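Local structure of D-glycero-D-manno-heptose 1-phosphate kinase (3K85) at residues G51-D59 with K97-N105; Y162-N170 with Q330-G338. The protein is probably an ATP-dependent sugar kinase of the GHMP family, named for phosphorylating D-glycero-D-manno-heptose 1-phosphate. All coordinates share one frame; numbering follows the deposited sequence.

How the contacts relate
Contact 1 (51-59 with 97-105) and contact 2 (162-170 with 330-338) both reach one mixed beta sheet. Their centres lie about 24 Å apart, and their nearest atoms about 9 Å, so they do not touch. Along the chain they come in series: contact 1 is complete before contact 2 begins. Contact 1 is a pairing of two strands of that sheet, 52-57 and 99-105. Contact 2 packs the end of helix 159-166 and the start of strand 169-175 against the segment leading into strand 337-340. Helix 115-131 reaches side chains of both. Contact 2 thereby joins a late part of the chain to the sheet that holds the N-terminal strands.

Contact 1: residues G51-D59 with K97-N105; sequences GRIEINAYD and KSFKITTYN
Ile-53 lays its CG1 over one face of the Phe-99 ring, 4.1 Å from the centroid, in a CH-pi contact. Its CD1 reaches further along the ring and comes within 3.5 Å of Phe-99 CZ. CG1 of Ile-53 stands anti to the backbone N (chi1 165°), which carries this branch along the ring. The next pair on this face, Ile-55 and Ile-101, lies side by side, with CG1 of Ile-55 3.9 Å from CG2 of Ile-101. Beyond it Ala-57 CB meets Thr-103 CB. On the other face Glu-54 and Lys-100 pair more loosely. Glu-54 OE2 stays 4.2 Å from Lys-100 NZ, too far for a salt bridge.

Strands 52-57 and 99-105 run parallel, 12° apart, inside the mixed sheet of the GHMP kinase fold. Strand 62-67 pairs with the former and strand 39-47 with the latter. Between strands 52-57 and 99-105 backbone bonds pass back and forth. The straightest, Asn-56 N to Ile-101 O, is 3.0 Å long at 171°.

At the start of the pairing Ser-98 OG donates to Arg-52 O over 2.9 Å, in the carbonyl plane on a lone pair. Ser-98 OG in turn accepts a weak bond from Gly-51 N.

At the far end Tyr-58 turns its ring edge to Thr-102 CG2 and Thr-103 O. Tyr-58 OH accepts a bond from Asn-56 ND2 (2.9 Å), nearly in the amide plane, which probably limits the turning of both groups. Further out, Tyr-104 stacks with Tyr-42, and Met-119 of helix 115-131 touches Thr-103.

Contact 2: residues Y162-N170 with Q330-G338; sequences YAAAFGGFN and QFIDDGAHG
Phe-169 points the edge of its ring at a face of Phe-331 in an edge-to-face pair. The centroids are 4.8 Å apart and the planes meet at 51°, well short of a right angle. Phe-169 CZ sits over the centre of the Phe-331 ring, 3.6 Å above its plane. Water 2 lies at the edge of the Phe-169 ring, in its plane. CG of Phe-331 is anti to its carbonyl carbon (chi1 -73°), and this torsion brings the ring under Phe-169. Phe-331 also makes an edge-to-face pair with Phe-329. An alanine in place of Phe-331 would probably leave the Phe-169 edge without the face it rests on and open a gap beneath CZ.

Between the rings and the helix the two backbones close up. Helix 159-166 ends here, and Gly-167 leaves it with positive phi before strand 169-175 begins. This helix-to-strand turn belongs to the GHMP kinase fold. The segment leading into strand 337-340 packs on it, and that strand pairs antiparallel with strand 4-15 in the mixed sheet. Gly-167 CA comes within 3.5 Å of Gly-335 CA. A side chain on either glycine would clash with the facing backbone. Ala-336 N donates to Ala-164 O (2.9 Å), in the carbonyl plane, tying the helix end to the residue before strand 337-340. Water 1 donates to Ala-165 O and Ala-336 O beside this bond.

Water 2 accepts from Phe-169 N (2.7 Å) and also hydrogen-bonds to Asp-333 OD1. The other carboxylate oxygen, OD2, makes a salt bridge with Lys-186 of the second subunit.

Contact 1: residues G51-D59 with K97-N105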
ATOM      1  N   GLY A  51      10.193  -7.441 -43.498  1.00 58.83           N
ATOM      2  CA  GLY A  51       9.880  -8.855 -43.528  1.00 56.28           C
ATOM      3  C   GLY A  51      10.892  -9.641 -42.721  1.00 56.04           C
ATOM      4  O   GLY A  51      10.991 -10.862 -42.838  1.00 55.10           O
ATOM      5  N   ARG A  52      11.653  -8.940 -41.890  1.00 55.55           N
ATOM      6  CA  ARG A  52      12.664  -9.594 -41.066  1.00 55.49           C
ATOM      7  C   ARG A  52      12.400  -9.323 -39.580  1.00 53.92           C
ATOM      8  O   ARG A  52      11.540  -8.519 -39.221  1.00 52.14           O
ATOM      9  CB  ARG A  52      14.058  -9.077 -41.454  1.00 58.14           C
ATOM     10  CG  ARG A  52      15.165 -10.133 -41.503  1.00 62.30           C
ATOM     11  CD  ARG A  52      14.826 -11.264 -42.481  1.00 66.32           C
ATOM     12  NE  ARG A  52      15.975 -11.738 -43.257  1.00 68.22           N
ATOM     13  CZ  ARG A  52      17.087 -12.262 -42.743  1.00 69.53           C
ATOM     14  NH1 ARG A  52      17.231 -12.393 -41.430  1.00 68.61           N
ATOM     15  NH2 ARG A  52      18.063 -12.658 -43.549  1.00 70.98           N
ATOM     16  N   ILE A  53      13.130 -10.020 -38.722  1.00 52.32           N
ATOM     17  CA  ILE A  53      13.008  -9.833 -37.287  1.00 50.86           C
ATOM     18  C   ILE A  53      14.425  -9.821 -36.748  1.00 49.26           C
ATOM     19  O   ILE A  53      15.082 -10.854 -36.640  1.00 47.24           O
ATOM     20  CB  ILE A  53      12.201 -10.957 -36.621  1.00 52.06           C
ATOM     21  CG1 ILE A  53      12.416 -10.912 -35.108  1.00 52.54           C
ATOM     22  CG2 ILE A  53      12.596 -12.298 -37.203  1.00 55.47           C
ATOM     23  CD1 ILE A  53      11.700 -12.006 -34.356  1.00 56.08           C
ATOM     24  N   GLU A  54      14.887  -8.623 -36.417  1.00 48.52           N
ATOM     25  CA  GLU A  54      16.236  -8.418 -35.925  1.00 48.06           C
ATOM     26  C   GLU A  54      16.319  -8.351 -34.409  1.00 46.56           C
ATOM     27  O   GLU A  54      15.621  -7.564 -33.772  1.00 47.33           O
ATOM     28  CB  GLU A  54      16.784  -7.135 -36.541  1.00 49.48           C
ATOM     29  CG  GLU A  54      16.576  -7.076 -38.044  1.00 52.30           C
ATOM     30  CD  GLU A  54      17.043  -5.768 -38.652  1.00 56.24           C
ATOM     31  OE1 GLU A  54      18.240  -5.434 -38.492  1.00 57.21           O
ATOM     32  OE2 GLU A  54      16.214  -5.078 -39.292  1.00 55.79           O
ATOM     33  N   ILE A  55      17.192  -9.175 -33.841  1.00 43.99           N
ATOM     34  CA  ILE A  55      17.393  -9.232 -32.399  1.00 40.80           C
ATOM     35  C   ILE A  55      18.782  -8.754 -31.947  1.00 41.69           C
ATOM     36  O   ILE A  55      19.808  -9.301 -32.352  1.00 42.66           O
ATOM     37  CB  ILE A  55      17.165 -10.666 -31.897  1.00 36.74           C
ATOM     38  CG1 ILE A  55      15.682 -11.022 -32.051  1.00 35.01           C
ATOM     39  CG2 ILE A  55      17.640 -10.807 -30.461  1.00 34.10           C
ATOM     40  CD1 ILE A  55      15.358 -12.471 -31.755  1.00 33.74           C
ATOM     41  N   ASN A  56      18.806  -7.721 -31.111  1.00 40.13           N
ATOM     42  CA  ASN A  56      20.059  -7.197 -30.588  1.00 39.26           C
ATOM     43  C   ASN A  56      19.936  -7.179 -29.062  1.00 39.93           C
ATOM     44  O   ASN A  56      19.606  -6.156 -28.466  1.00 40.50           O
ATOM     45  CB  ASN A  56      20.317  -5.794 -31.146  1.00 39.08           C
ATOM     46  CG  ASN A  56      21.619  -5.202 -30.648  1.00 39.92           C
ATOM     47  OD1 ASN A  56      22.490  -5.919 -30.160  1.00 39.11           O
ATOM     48  ND2 ASN A  56      21.763  -3.887 -30.772  1.00 38.82           N
ATOM     49  N   ALA A  57      20.191  -8.331 -28.444  1.00 39.40           N
ATOM     50  CA  ALA A  57      20.083  -8.489 -27.002  1.00 37.98           C
ATOM     51  C   ALA A  57      21.420  -8.572 -26.271  1.00 38.23           C
ATOM     52  O   ALA A  57      22.034  -9.632 -26.186  1.00 37.44           O
ATOM     53  CB  ALA A  57      19.257  -9.728 -26.695  1.00 38.86           C
ATOM     54  N   TYR A  58      21.854  -7.448 -25.718  1.00 37.55           N
ATOM     55  CA  TYR A  58      23.109  -7.396 -24.989  1.00 38.04           C
ATOM     56  C   TYR A  58      23.097  -8.321 -23.767  1.00 39.58           C
ATOM     57  O   TYR A  58      24.154  -8.752 -23.291  1.00 41.32           O
ATOM     58  CB  TYR A  58      23.391  -5.946 -24.568  1.00 35.34           C
ATOM     59  CG  TYR A  58      23.535  -5.010 -25.750  1.00 33.46           C
ATOM     60  CD1 TYR A  58      24.791  -4.697 -26.273  1.00 32.15           C
ATOM     61  CD2 TYR A  58      22.413  -4.504 -26.395  1.00 31.80           C
ATOM     62  CE1 TYR A  58      24.920  -3.903 -27.416  1.00 30.81           C
ATOM     63  CE2 TYR A  58      22.526  -3.719 -27.533  1.00 32.79           C
ATOM     64  CZ  TYR A  58      23.783  -3.421 -28.042  1.00 32.93           C
ATOM     65  OH  TYR A  58      23.886  -2.664 -29.191  1.00 30.93           O
ATOM     66  N   ASP A  59      21.904  -8.632 -23.265  1.00 40.04           N
ATOM     67  CA  ASP A  59      21.768  -9.488 -22.088  1.00 40.54           C
ATOM     68  C   ASP A  59      21.889 -10.964 -22.431  1.00 40.63           C
ATOM     69  O   ASP A  59      22.483 -11.732 -21.684  1.00 39.84           O
ATOM     70  CB  ASP A  59      20.426  -9.226 -21.389  1.00 40.42           C
ATOM     71  CG  ASP A  59      19.249  -9.394 -22.317  1.00 39.63           C
ATOM     72  OD1 ASP A  59      19.252  -8.726 -23.365  1.00 39.11           O
ATOM     73  OD2 ASP A  59      18.327 -10.185 -22.004  1.00 40.07           O
ATOM     74  N   LYS A  97       5.195 -11.210 -37.580  1.00 47.34           N
ATOM     75  CA  LYS A  97       5.595  -9.822 -37.378  1.00 46.36           C
ATOM     76  C   LYS A  97       7.014  -9.519 -37.862  1.00 44.67           C
ATOM     77  O   LYS A  97       7.895 -10.382 -37.816  1.00 45.22           O
ATOM     78  CB  LYS A  97       5.476  -9.452 -35.895  1.00 46.69           C
ATOM     79  CG  LYS A  97       4.406  -8.414 -35.601  1.00 46.91           C
ATOM     80  CD  LYS A  97       3.011  -9.011 -35.579  1.00 47.27           C
ATOM     81  CE  LYS A  97       1.955  -7.913 -35.453  1.00 48.99           C
ATOM     82  NZ  LYS A  97       0.617  -8.436 -35.048  1.00 48.13           N
ATOM     83  N   SER A  98       7.223  -8.284 -38.317  1.00 41.98           N
ATOM     84  CA  SER A  98       8.524  -7.825 -38.797  1.00 39.99           C
ATOM     85  C   SER A  98       8.948  -6.623 -37.930  1.00 38.69           C
ATOM     86  O   SER A  98       8.299  -5.577 -37.939  1.00 37.84           O
ATOM     87  CB  SER A  98       8.409  -7.424 -40.276  1.00 41.15           C
ATOM     88  OG  SER A  98       9.662  -7.068 -40.831  1.00 41.72           O
ATOM     89  N   PHE A  99      10.042  -6.759 -37.190  1.00 37.40           N
ATOM     90  CA  PHE A  99      10.456  -5.674 -36.309  1.00 37.03           C
ATOM     91  C   PHE A  99      11.899  -5.780 -35.846  1.00 38.07           C
ATOM     92  O   PHE A  99      12.553  -6.808 -36.014  1.00 37.36           O
ATOM     93  CB  PHE A  99       9.565  -5.671 -35.071  1.00 35.17           C
ATOM     94  CG  PHE A  99       9.665  -6.940 -34.268  1.00 35.18           C
ATOM     95  CD1 PHE A  99      10.602  -7.063 -33.254  1.00 34.03           C
ATOM     96  CD2 PHE A  99       8.861  -8.041 -34.578  1.00 35.85           C
ATOM     97  CE1 PHE A  99      10.745  -8.266 -32.555  1.00 36.80           C
ATOM     98  CE2 PHE A  99       8.993  -9.249 -33.890  1.00 35.18           C
ATOM     99  CZ  PHE A  99       9.937  -9.364 -32.875  1.00 36.81           C
ATOM    100  N   LYS A 100      12.374  -4.702 -35.233  1.00 39.21           N
ATOM    101  CA  LYS A 100      13.721  -4.650 -34.700  1.00 39.51           C
ATOM    102  C   LYS A 100      13.505  -4.557 -33.195  1.00 38.30           C
ATOM    103  O   LYS A 100      12.652  -3.795 -32.741  1.00 36.78           O
ATOM    104  CB  LYS A 100      14.443  -3.405 -35.230  1.00 42.40           C
ATOM    105  CG  LYS A 100      15.947  -3.384 -34.973  1.00 47.55           C
ATOM    106  CD  LYS A 100      16.600  -2.042 -35.371  1.00 51.33           C
ATOM    107  CE  LYS A 100      16.584  -1.765 -36.884  1.00 53.95           C
ATOM    108  NZ  LYS A 100      15.234  -1.439 -37.439  1.00 54.44           N
ATOM    109  N   ILE A 101      14.246  -5.346 -32.422  1.00 37.29           N
ATOM    110  CA  ILE A 101      14.094  -5.321 -30.975  1.00 37.31           C
ATOM    111  C   ILE A 101      15.440  -5.333 -30.255  1.00 37.80           C
ATOM    112  O   ILE A 101      16.273  -6.209 -30.485  1.00 37.30           O
ATOM    113  CB  ILE A 101      13.211  -6.507 -30.484  1.00 37.33           C
ATOM    114  CG1 ILE A 101      13.049  -6.441 -28.966  1.00 34.90           C
ATOM    115  CG2 ILE A 101      13.810  -7.833 -30.920  1.00 35.59           C
ATOM    116  CD1 ILE A 101      12.204  -7.554 -28.385  1.00 37.53           C
ATOM    117  N   THR A 102      15.641  -4.346 -29.380  1.00 37.32           N
ATOM    118  CA  THR A 102      16.892  -4.217 -28.636  1.00 36.07           C
ATOM    119  C   THR A 102      16.711  -4.526 -27.166  1.00 36.04           C
ATOM    120  O   THR A 102      15.694  -4.190 -26.575  1.00 39.39           O
ATOM    121  CB  THR A 102      17.445  -2.813 -28.792  1.00 35.46           C
ATOM    122  OG1 THR A 102      17.640  -2.560 -30.183  1.00 34.88           O
ATOM    123  CG2 THR A 102      18.759  -2.659 -28.044  1.00 30.49           C
ATOM    124  N   THR A 103      17.713  -5.132 -26.554  1.00 36.20           N
ATOM    125  CA  THR A 103      17.570  -5.515 -25.169  1.00 36.82           C
ATOM    126  C   THR A 103      18.844  -5.466 -24.342  1.00 37.02           C
ATOM    127  O   THR A 103      19.897  -5.894 -24.800  1.00 38.24           O
ATOM    128  CB  THR A 103      17.004  -6.956 -25.106  1.00 37.06           C
ATOM    129  OG1 THR A 103      15.624  -6.954 -25.489  1.00 39.74           O
ATOM    130  CG2 THR A 103      17.113  -7.507 -23.738  1.00 38.46           C
ATOM    131  N   TYR A 104      18.746  -4.941 -23.124  1.00 36.68           N
ATOM    132  CA  TYR A 104      19.887  -4.921 -22.215  1.00 38.35           C
ATOM    133  C   TYR A 104      19.418  -4.791 -20.773  1.00 37.27           C
ATOM    134  O   TYR A 104      18.338  -4.280 -20.509  1.00 35.05           O
ATOM    135  CB  TYR A 104      20.922  -3.842 -22.606  1.00 41.20           C
ATOM    136  CG  TYR A 104      20.609  -2.408 -22.268  1.00 43.95           C
ATOM    137  CD1 TYR A 104      20.936  -1.876 -21.016  1.00 45.58           C
ATOM    138  CD2 TYR A 104      20.016  -1.564 -23.213  1.00 45.48           C
ATOM    139  CE1 TYR A 104      20.680  -0.529 -20.710  1.00 46.73           C
ATOM    140  CE2 TYR A 104      19.754  -0.219 -22.920  1.00 47.20           C
ATOM    141  CZ  TYR A 104      20.086   0.293 -21.666  1.00 46.15           C
ATOM    142  OH  TYR A 104      19.800   1.612 -21.371  1.00 44.55           O
ATOM    143  N   ASN A 105      20.235  -5.299 -19.858  1.00 39.21           N
ATOM    144  CA  ASN A 105      19.934  -5.322 -18.432  1.00 41.72           C
ATOM    145  C   ASN A 105      21.058  -4.636 -17.657  1.00 43.47           C
ATOM    146  O   ASN A 105      22.165  -4.503 -18.165  1.00 42.77           O
ATOM    147  CB  ASN A 105      19.803  -6.789 -17.995  1.00 44.42           C
ATOM    148  CG  ASN A 105      18.972  -6.967 -16.738  1.00 48.13           C
ATOM    149  OD1 ASN A 105      19.406  -6.624 -15.636  1.00 49.72           O
ATOM    150  ND2 ASN A 105      17.761  -7.507 -16.897  1.00 48.82           N
TER

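Contact 2: residues Y162-N170 with Q330-G338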
ATOM      1  N   TYR A 162       6.067 -10.992 -10.284  1.00 27.28           N
ATOM      2  CA  TYR A 162       5.130 -10.029  -9.720  1.00 25.76           C
ATOM      3  C   TYR A 162       5.788  -8.726  -9.288  1.00 24.71           C
ATOM      4  O   TYR A 162       5.211  -7.645  -9.467  1.00 21.83           O
ATOM      5  CB  TYR A 162       4.376 -10.668  -8.548  1.00 25.44           C
ATOM      6  CG  TYR A 162       3.331 -11.670  -8.987  1.00 22.87           C
ATOM      7  CD1 TYR A 162       2.020 -11.268  -9.234  1.00 24.21           C
ATOM      8  CD2 TYR A 162       3.670 -13.000  -9.236  1.00 23.44           C
ATOM      9  CE1 TYR A 162       1.069 -12.161  -9.726  1.00 24.02           C
ATOM     10  CE2 TYR A 162       2.720 -13.908  -9.736  1.00 24.57           C
ATOM     11  CZ  TYR A 162       1.427 -13.477  -9.981  1.00 26.12           C
ATOM     12  OH  TYR A 162       0.497 -14.335 -10.536  1.00 28.15           O
ATOM     13  N   ALA A 163       6.990  -8.815  -8.719  1.00 23.14           N
ATOM     14  CA  ALA A 163       7.687  -7.614  -8.285  1.00 21.99           C
ATOM     15  C   ALA A 163       7.943  -6.720  -9.503  1.00 21.98           C
ATOM     16  O   ALA A 163       7.643  -5.524  -9.493  1.00 20.79           O
ATOM     17  CB  ALA A 163       8.995  -7.979  -7.607  1.00 22.08           C
ATOM     18  N   ALA A 164       8.456  -7.312 -10.571  1.00 19.42           N
ATOM     19  CA  ALA A 164       8.759  -6.548 -11.770  1.00 18.44           C
ATOM     20  C   ALA A 164       7.559  -5.816 -12.356  1.00 19.12           C
ATOM     21  O   ALA A 164       7.665  -4.644 -12.728  1.00 19.24           O
ATOM     22  CB  ALA A 164       9.378  -7.461 -12.826  1.00 16.20           C
ATOM     23  N   ALA A 165       6.420  -6.498 -12.440  1.00 19.43           N
ATOM     24  CA  ALA A 165       5.221  -5.897 -13.015  1.00 21.53           C
ATOM     25  C   ALA A 165       4.484  -4.913 -12.106  1.00 22.44           C
ATOM     26  O   ALA A 165       3.889  -3.944 -12.590  1.00 22.70           O
ATOM     27  CB  ALA A 165       4.252  -7.005 -13.484  1.00 20.35           C
ATOM     28  N   PHE A 166       4.522  -5.164 -10.799  1.00 24.21           N
ATOM     29  CA  PHE A 166       3.831  -4.309  -9.834  1.00 23.88           C
ATOM     30  C   PHE A 166       4.622  -3.104  -9.338  1.00 23.10           C
ATOM     31  O   PHE A 166       4.084  -1.999  -9.317  1.00 23.42           O
ATOM     32  CB  PHE A 166       3.339  -5.152  -8.654  1.00 21.05           C
ATOM     33  CG  PHE A 166       2.120  -5.973  -8.981  1.00 24.88           C
ATOM     34  CD1 PHE A 166       0.839  -5.515  -8.649  1.00 23.51           C
ATOM     35  CD2 PHE A 166       2.244  -7.192  -9.655  1.00 22.31           C
ATOM     36  CE1 PHE A 166      -0.299  -6.262  -8.981  1.00 23.96           C
ATOM     37  CE2 PHE A 166       1.118  -7.944  -9.991  1.00 22.78           C
ATOM     38  CZ  PHE A 166      -0.161  -7.479  -9.653  1.00 23.93           C
ATOM     39  N   GLY A 167       5.879  -3.311  -8.939  1.00 23.59           N
ATOM     40  CA  GLY A 167       6.708  -2.211  -8.464  1.00 22.06           C
ATOM     41  C   GLY A 167       6.439  -1.789  -7.031  1.00 24.47           C
ATOM     42  O   GLY A 167       5.360  -2.064  -6.490  1.00 23.47           O
ATOM     43  N   GLY A 168       7.428  -1.130  -6.420  1.00 24.60           N
ATOM     44  CA  GLY A 168       7.321  -0.651  -5.044  1.00 23.30           C
ATOM     45  C   GLY A 168       7.575  -1.697  -3.965  1.00 23.50           C
ATOM     46  O   GLY A 168       8.235  -2.702  -4.220  1.00 22.45           O
ATOM     47  N   PHE A 169       7.091  -1.435  -2.746  1.00 22.33           N
ATOM     48  CA  PHE A 169       7.200  -2.381  -1.629  1.00 22.25           C
ATOM     49  C   PHE A 169       5.893  -3.205  -1.635  1.00 22.82           C
ATOM     50  O   PHE A 169       4.798  -2.669  -1.427  1.00 22.94           O
ATOM     51  CB  PHE A 169       7.323  -1.652  -0.287  1.00 21.88           C
ATOM     52  CG  PHE A 169       8.689  -1.096  -0.017  1.00 24.92           C
ATOM     53  CD1 PHE A 169       9.511  -1.674   0.946  1.00 26.27           C
ATOM     54  CD2 PHE A 169       9.167  -0.007  -0.742  1.00 25.47           C
ATOM     55  CE1 PHE A 169      10.794  -1.174   1.178  1.00 25.63           C
ATOM     56  CE2 PHE A 169      10.451   0.499  -0.516  1.00 25.74           C
ATOM     57  CZ  PHE A 169      11.262  -0.086   0.441  1.00 23.98           C
ATOM     58  N   ASN A 170       6.016  -4.503  -1.887  1.00 21.61           N
ATOM     59  CA  ASN A 170       4.856  -5.384  -1.944  1.00 21.57           C
ATOM     60  C   ASN A 170       4.921  -6.510  -0.899  1.00 21.48           C
ATOM     61  O   ASN A 170       6.000  -6.961  -0.514  1.00 20.96           O
ATOM     62  CB  ASN A 170       4.732  -5.983  -3.357  1.00 17.67           C
ATOM     63  CG  ASN A 170       4.334  -4.946  -4.404  1.00 22.41           C
ATOM     64  OD1 ASN A 170       4.970  -4.819  -5.456  1.00 21.65           O
ATOM     65  ND2 ASN A 170       3.264  -4.205  -4.123  1.00 21.62           N
ATOM     66  N   GLN A 330      18.783   2.503  -5.182  1.00 31.95           N
ATOM     67  CA  GLN A 330      17.714   3.268  -4.582  1.00 31.70           C
ATOM     68  C   GLN A 330      16.435   2.476  -4.860  1.00 28.74           C
ATOM     69  O   GLN A 330      16.317   1.813  -5.896  1.00 27.34           O
ATOM     70  CB  GLN A 330      17.626   4.662  -5.208  1.00 35.02           C
ATOM     71  CG  GLN A 330      18.825   5.548  -4.906  1.00 41.31           C
ATOM     72  CD  GLN A 330      19.013   5.766  -3.414  1.00 44.84           C
ATOM     73  OE1 GLN A 330      18.116   6.265  -2.733  1.00 47.66           O
ATOM     74  NE2 GLN A 330      20.182   5.392  -2.897  1.00 46.93           N
ATOM     75  N   PHE A 331      15.499   2.519  -3.923  1.00 25.67           N
ATOM     76  CA  PHE A 331      14.232   1.829  -4.091  1.00 25.33           C
ATOM     77  C   PHE A 331      13.420   2.618  -5.101  1.00 23.97           C
ATOM     78  O   PHE A 331      13.472   3.846  -5.112  1.00 23.95           O
ATOM     79  CB  PHE A 331      13.490   1.775  -2.763  1.00 22.50           C
ATOM     80  CG  PHE A 331      14.078   0.807  -1.788  1.00 21.08           C
ATOM     81  CD1 PHE A 331      14.005  -0.564  -2.023  1.00 21.63           C
ATOM     82  CD2 PHE A 331      14.702   1.261  -0.637  1.00 19.42           C
ATOM     83  CE1 PHE A 331      14.542  -1.470  -1.122  1.00 19.17           C
ATOM     84  CE2 PHE A 331      15.245   0.368   0.274  1.00 21.88           C
ATOM     85  CZ  PHE A 331      15.166  -1.001   0.034  1.00 21.66           C
ATOM     86  N   ILE A 332      12.688   1.926  -5.963  1.00 23.45           N
ATOM     87  CA  ILE A 332      11.872   2.618  -6.947  1.00 26.15           C
ATOM     88  C   ILE A 332      10.443   2.132  -6.718  1.00 28.53           C
ATOM     89  O   ILE A 332      10.210   0.935  -6.553  1.00 28.28           O
ATOM     90  CB  ILE A 332      12.378   2.324  -8.395  1.00 26.33           C
ATOM     91  CG1 ILE A 332      11.558   3.114  -9.412  1.00 27.54           C
ATOM     92  CG2 ILE A 332      12.295   0.851  -8.699  1.00 30.01           C
ATOM     93  CD1 ILE A 332      11.685   4.632  -9.255  1.00 29.15           C
ATOM     94  N   ASP A 333       9.484   3.055  -6.685  1.00 31.11           N
ATOM     95  CA  ASP A 333       8.094   2.684  -6.418  1.00 35.51           C
ATOM     96  C   ASP A 333       7.257   2.231  -7.602  1.00 35.81           C
ATOM     97  O   ASP A 333       6.169   1.689  -7.414  1.00 37.43           O
ATOM     98  CB  ASP A 333       7.352   3.829  -5.730  1.00 38.68           C
ATOM     99  CG  ASP A 333       5.965   3.410  -5.248  1.00 43.85           C
ATOM    100  OD1 ASP A 333       5.886   2.628  -4.277  1.00 44.40           O
ATOM    101  OD2 ASP A 333       4.956   3.850  -5.848  1.00 46.73           O
ATOM    102  N   ASP A 334       7.752   2.445  -8.814  1.00 34.98           N
ATOM    103  CA  ASP A 334       7.007   2.061 -10.002  1.00 35.55           C
ATOM    104  C   ASP A 334       7.360   0.684 -10.539  1.00 32.84           C
ATOM    105  O   ASP A 334       8.464   0.189 -10.345  1.00 34.79           O
ATOM    106  CB  ASP A 334       7.218   3.105 -11.101  1.00 40.89           C
ATOM    107  CG  ASP A 334       6.369   4.343 -10.895  1.00 46.00           C
ATOM    108  OD1 ASP A 334       6.064   4.672  -9.723  1.00 47.78           O
ATOM    109  OD2 ASP A 334       6.018   4.993 -11.907  1.00 48.93           O
ATOM    110  N   GLY A 335       6.406   0.067 -11.211  1.00 28.95           N
ATOM    111  CA  GLY A 335       6.648  -1.233 -11.795  1.00 26.07           C
ATOM    112  C   GLY A 335       6.967  -1.023 -13.260  1.00 23.92           C
ATOM    113  O   GLY A 335       7.170   0.103 -13.706  1.00 23.37           O
ATOM    114  N   ALA A 336       6.994  -2.109 -14.014  1.00 24.41           N
ATOM    115  CA  ALA A 336       7.290  -2.059 -15.436  1.00 24.99           C
ATOM    116  C   ALA A 336       6.323  -1.168 -16.213  1.00 26.07           C
ATOM    117  O   ALA A 336       5.126  -1.138 -15.935  1.00 25.72           O
ATOM    118  CB  ALA A 336       7.255  -3.474 -16.005  1.00 23.92           C
ATOM    119  N   HIS A 337       6.839  -0.442 -17.198  1.00 27.62           N
ATOM    120  CA  HIS A 337       5.977   0.402 -18.010  1.00 27.07           C
ATOM    121  C   HIS A 337       6.554   0.632 -19.398  1.00 26.62           C
ATOM    122  O   HIS A 337       7.759   0.470 -19.624  1.00 26.33           O
ATOM    123  CB  HIS A 337       5.722   1.749 -17.320  1.00 30.61           C
ATOM    124  CG  HIS A 337       6.965   2.542 -17.063  1.00 32.33           C
ATOM    125  ND1 HIS A 337       7.766   2.333 -15.961  1.00 34.16           N
ATOM    126  CD2 HIS A 337       7.558   3.524 -17.780  1.00 32.80           C
ATOM    127  CE1 HIS A 337       8.799   3.155 -16.011  1.00 35.75           C
ATOM    128  NE2 HIS A 337       8.699   3.889 -17.103  1.00 33.90           N
ATOM    129  N   GLY A 338       5.675   0.997 -20.325  1.00 24.74           N
ATOM    130  CA  GLY A 338       6.085   1.242 -21.686  1.00 26.41           C
ATOM    131  C   GLY A 338       5.579   2.581 -22.171  1.00 27.65           C
ATOM    132  O   GLY A 338       4.686   3.181 -21.572  1.00 28.99           O
TER
HETATM  133  O   HOH W   1       3.568  -1.280 -13.242  1.00 45.63           O
HETATM  134  O   HOH W   2       5.798   0.864  -2.374  1.00 24.76           O